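Local coordinates for chorismate mutase (Burkholderia thailandensis, PDB 6CNZ), which probably catalyses the rearrangement of chorismate to prephenate, the branch-point step towards phenylalanine and tyrosine, as a member of the all-helical type II chorismate mutases, at residues L54-E59 and A72-D77. Numbering follows the deposited sequence.
Sequences LLTDVE and ARTFFD
An antiparallel helical hairpin shows how two helices joined by a short connection can share an apolar seam edged by a salt bridge. In this all-helical chorismate mutase the pair comes from helices 48-64 and 69-96. Segments 54-59 and 72-77 are both alpha-helical, with axes 9.0 Å apart at closest approach and N-to-C directions at 147°; Leu55 and Arg73 set the register, their CA atoms 5.9 Å apart. Val58, with chi1 t, places CG1 3.8 Å from Ala72 CB and 3.7 Å from Phe76 CD1, and CG2 over the face of the Phe76 ring, 3.6 Å from its centroid, in a CH-pi contact. Phe76 (chi1 -88°, chi2 82°) also receives Leu55, an mt rotamer whose CD2 reaches Phe76 CB at 3.7 Å. The Phe76 side chain touches Leu122 and Ile123 as well, so helix 107-129 packs against this part of the hairpin. Polar groups finish one border. Arg73, extended through chi1 to chi3 (all t) and turned at chi4 (88°), lays its guanidinium face against Leu55 CB, 3.9 Å from NH1. A water 3.0 Å from Thr56 OG1 accepts a hydrogen bond from Arg73 NH2 at 3.3 Å. Glu59, chi1 m and chi2 t, meets the guanidinium edge, where Arg73 NH1 donates a very short 2.5 Å salt-bridging hydrogen bond to Glu59 OE1.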
loop_
_atom_site.group_PDB
_atom_site.type_symbol
_atom_site.label_atom_id
_atom_site.label_comp_id
_atom_site.label_asym_id
_atom_site.label_seq_id
_atom_site.Cartn_x
_atom_site.Cartn_y
_atom_site.Cartn_z
ATOM N N LEU A 54 -11.756 12.847 12.655
ATOM C CA LEU A 54 -10.783 12.726 11.577
ATOM C C LEU A 54 -10.832 13.943 10.658
ATOM O O LEU A 54 -9.792 14.522 10.319
ATOM C CB LEU A 54 -11.036 11.445 10.793
ATOM C CG LEU A 54 -10.236 11.314 9.496
ATOM C CD1 LEU A 54 -8.733 11.348 9.773
ATOM C CD2 LEU A 54 -10.621 10.039 8.757
ATOM N N LEU A 55 -12.037 14.357 10.253
ATOM C CA LEU A 55 -12.141 15.470 9.316
ATOM C C LEU A 55 -11.683 16.776 9.950
ATOM O O LEU A 55 -11.103 17.626 9.264
ATOM C CB LEU A 55 -13.572 15.588 8.791
ATOM C CG LEU A 55 -14.090 14.399 7.967
ATOM C CD1 LEU A 55 -15.616 14.397 7.923
ATOM C CD2 LEU A 55 -13.511 14.369 6.545
ATOM N N THR A 56 -11.926 16.956 11.249
ATOM C CA THR A 56 -11.389 18.124 11.941
ATOM C C THR A 56 -9.869 18.123 11.878
ATOM O O THR A 56 -9.248 19.127 11.510
ATOM C CB THR A 56 -11.885 18.153 13.393
ATOM O OG1 THR A 56 -13.278 18.496 13.416
ATOM C CG2 THR A 56 -11.101 19.164 14.228
ATOM N N ASP A 57 -9.254 16.982 12.190
ATOM C CA ASP A 57 -7.803 16.874 12.100
ATOM C C ASP A 57 -7.313 17.124 10.673
ATOM O O ASP A 57 -6.278 17.770 10.468
ATOM C CB ASP A 57 -7.354 15.497 12.589
ATOM C CG ASP A 57 -5.852 15.407 12.776
ATOM O OD1 ASP A 57 -5.298 16.258 13.500
ATOM O OD2 ASP A 57 -5.225 14.481 12.223
ATOM N N VAL A 58 -8.035 16.613 9.676
ATOM C CA VAL A 58 -7.619 16.815 8.285
ATOM C C VAL A 58 -7.594 18.295 7.944
ATOM O O VAL A 58 -6.691 18.771 7.242
ATOM C CB VAL A 58 -8.538 16.032 7.329
ATOM C CG1 VAL A 58 -8.507 16.641 5.913
ATOM C CG2 VAL A 58 -8.139 14.551 7.322
ATOM N N GLU A 59 -8.580 19.050 8.431
ATOM C CA GLU A 59 -8.608 20.472 8.118
ATOM C C GLU A 59 -7.411 21.184 8.730
ATOM O O GLU A 59 -6.793 22.036 8.081
ATOM C CB GLU A 59 -9.924 21.096 8.589
ATOM C CG GLU A 59 -11.098 20.835 7.639
ATOM C CD GLU A 59 -12.250 21.799 7.862
ATOM O OE1 GLU A 59 -13.369 21.337 8.178
ATOM O OE2 GLU A 59 -12.031 23.022 7.728
ATOM N N ALA A 72 -9.152 19.419 1.077
ATOM C CA ALA A 72 -8.712 18.245 1.823
ATOM C C ALA A 72 -9.878 17.586 2.548
ATOM O O ALA A 72 -9.983 16.356 2.558
ATOM C CB ALA A 72 -7.614 18.626 2.807
ATOM N N ARG A 73 -10.773 18.382 3.138
ATOM C CA ARG A 73 -11.905 17.807 3.862
ATOM C C ARG A 73 -12.783 16.985 2.929
ATOM O O ARG A 73 -13.102 15.821 3.214
ATOM C CB ARG A 73 -12.734 18.905 4.537
ATOM C CG ARG A 73 -13.913 18.349 5.337
ATOM C CD ARG A 73 -14.930 19.421 5.751
ATOM N NE ARG A 73 -15.911 18.834 6.665
ATOM C CZ ARG A 73 -15.762 18.778 7.988
ATOM N NH1 ARG A 73 -14.683 19.298 8.559
ATOM N NH2 ARG A 73 -16.694 18.216 8.743
ATOM N N THR A 74 -13.167 17.572 1.796
ATOM C CA THR A 74 -13.958 16.842 0.813
ATOM C C THR A 74 -13.265 15.553 0.389
ATOM O O THR A 74 -13.901 14.497 0.317
ATOM C CB THR A 74 -14.215 17.726 -0.406
ATOM O OG1 THR A 74 -15.039 18.818 -0.017
ATOM C CG2 THR A 74 -14.924 16.934 -1.499
ATOM N N PHE A 75 -11.957 15.623 0.113
ATOM C CA PHE A 75 -11.217 14.424 -0.260
ATOM C C PHE A 75 -11.318 13.361 0.826
ATOM O O PHE A 75 -11.435 12.166 0.523
ATOM C CB PHE A 75 -9.757 14.769 -0.543
ATOM C CG PHE A 75 -8.896 13.573 -0.903
ATOM C CD1 PHE A 75 -8.953 13.015 -2.174
ATOM C CD2 PHE A 75 -8.019 13.030 0.022
ATOM C CE1 PHE A 75 -8.160 11.929 -2.518
ATOM C CE2 PHE A 75 -7.212 11.942 -0.309
ATOM C CZ PHE A 75 -7.281 11.388 -1.586
ATOM N N PHE A 76 -11.305 13.771 2.098
ATOM C CA PHE A 76 -11.392 12.757 3.143
ATOM C C PHE A 76 -12.832 12.341 3.410
ATOM O O PHE A 76 -13.063 11.181 3.773
ATOM C CB PHE A 76 -10.670 13.219 4.417
ATOM C CG PHE A 76 -9.198 12.863 4.419
ATOM C CD1 PHE A 76 -8.268 13.661 3.755
ATOM C CD2 PHE A 76 -8.748 11.709 5.042
ATOM C CE1 PHE A 76 -6.915 13.327 3.738
ATOM C CE2 PHE A 76 -7.390 11.370 5.027
ATOM C CZ PHE A 76 -6.475 12.183 4.373
ATOM N N ASP A 77 -13.812 13.221 3.165
ATOM C CA ASP A 77 -15.195 12.754 3.050
ATOM C C ASP A 77 -15.291 11.559 2.108
ATOM O O ASP A 77 -15.939 10.553 2.428
ATOM C CB ASP A 77 -16.114 13.868 2.545
ATOM C CG ASP A 77 -16.542 14.830 3.640
ATOM O OD1 ASP A 77 -16.475 14.466 4.839
ATOM O OD2 ASP A 77 -16.958 15.962 3.295
HETATM O O HOH W 1 -15.649 17.557 11.795
#